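Local coordinates for DUF1425 domain-containing protein (Shewanella loihica, PDB 3O0L) that is of unknown function but probably carries a lipoprotein-type signal in its natural form and packs here as a two-fold symmetric pair of beta-rich chains, at the interface of chains A and B. Numbering follows the deposited sequence. Chains: chain A/B, Uncharacterized protein.

The interface of chains A and B. Residues chain A 10-11; chain B 28-31, 103-104.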
# COMPACT_ATOMS: atom_id res chain seq x y z
N SER A 10 0.43 4.61 3.23
CA SER A 10 0.35 4.10 4.60
C SER A 10 0.56 2.57 4.61
O SER A 10 0.33 1.90 3.61
CB SER A 10 -1.02 4.36 5.20
OG SER A 10 -1.95 3.41 4.65
N SER A 11 0.96 2.06 5.76
CA SER A 11 1.15 0.65 5.96
C SER A 11 -0.16 -0.14 5.93
O SER A 11 -0.12 -1.36 5.90
CB SER A 11 1.80 0.39 7.31
OG SER A 11 1.17 1.01 8.43
N VAL B 28 5.80 -1.10 1.14
CA VAL B 28 5.71 -0.77 2.55
C VAL B 28 4.90 -1.88 3.24
O VAL B 28 3.78 -2.19 2.82
CB VAL B 28 5.04 0.59 2.77
CG1 VAL B 28 5.06 0.95 4.26
CG2 VAL B 28 5.72 1.68 1.91
N SER B 29 5.47 -2.53 4.24
CA SER B 29 4.77 -3.61 4.93
C SER B 29 3.77 -3.08 5.94
O SER B 29 3.73 -1.89 6.24
CB SER B 29 5.78 -4.47 5.67
OG SER B 29 6.24 -3.81 6.83
N ALA B 30 2.93 -3.98 6.46
CA ALA B 30 2.18 -3.74 7.67
C ALA B 30 3.16 -3.52 8.85
O ALA B 30 4.32 -3.98 8.84
CB ALA B 30 1.22 -4.99 7.98
N VAL B 31 2.69 -2.79 9.85
CA VAL B 31 3.44 -2.55 11.07
C VAL B 31 3.14 -3.65 12.08
O VAL B 31 2.01 -4.10 12.17
CB VAL B 31 3.09 -1.16 11.65
CG1 VAL B 31 3.70 -0.97 13.08
CG2 VAL B 31 3.61 -0.09 10.71
N GLU B 103 0.92 3.26 13.01
CA GLU B 103 0.83 3.16 11.57
C GLU B 103 2.08 3.83 10.99
O GLU B 103 2.63 4.77 11.59
CB GLU B 103 -0.45 3.84 11.11
CG GLU B 103 -0.82 3.63 9.68
CD GLU B 103 -2.29 4.05 9.34
OE1 GLU B 103 -3.18 4.06 10.24
OE2 GLU B 103 -2.52 4.38 8.17
N LEU B 104 2.57 3.30 9.88
CA LEU B 104 3.78 3.80 9.22
C LEU B 104 3.32 4.51 7.98
O LEU B 104 2.46 4.03 7.26
CB LEU B 104 4.74 2.66 8.88
CG LEU B 104 5.98 2.95 7.99
CD1 LEU B 104 6.93 3.99 8.63
CD2 LEU B 104 6.73 1.61 7.68
O HOH W 1 -0.08 -1.31 9.55
O HOH W 2 1.16 -2.88 3.54
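A:Ser11, just past the end of strand 5-10, reaches into a groove of chain B between strand 101-110 and the segment 28-31, and meets B:Leu104 with both its backbone and its side chain. The amide N of A:Ser11 donates to the carbonyl O of B:Leu104 at 2.9 Å. In return, the amide N of B:Leu104 gives a nearly straight bond, 173° at the hydrogen, to the hydroxyl OG of A:Ser11 at 3.0 Å. Backbone and side chain of one serine thus pair with the N-H and C=O of one strand residue, much as a neighbouring strand would. With chi1 at 51°, OG lies between the backbone N and the carbonyl carbon, which keeps the hydroxyl on the side of its own amide and lets both bonds form together.

Water extends the polar network on the opposite wall. One molecule links OG of A:Ser11, 2.9 Å away, to the backbone N of B:Val31; another joins the carbonyl O of A:Ser11 to that of B:Val28. Within chain B, the hydroxyl OG of B:Ser29 bonds to the carbonyl O of B:Ala30 from above the carbonyl plane, which may steady this extended loop.

Apolar contacts are few. CB of A:Ser11 packs on one side against the CG2 branch of B:Val31, at 3.9 Å, and CB of B:Leu104. The extended side chain of B:Glu103 runs alongside, and its carboxylate OE2 makes a van der Waals approach to CB of A:Ser10, at 3.3 Å. Serine suits the groove by being both slim and polar; an alanine here would probably leave the amide of B:Leu104 and the bridging water without their hydroxyl partner.

The patch and its symmetry twin dock the end of an N-terminal strand of each chain onto the other, and may support a dimer, although the structure alone does not establish one in the cell.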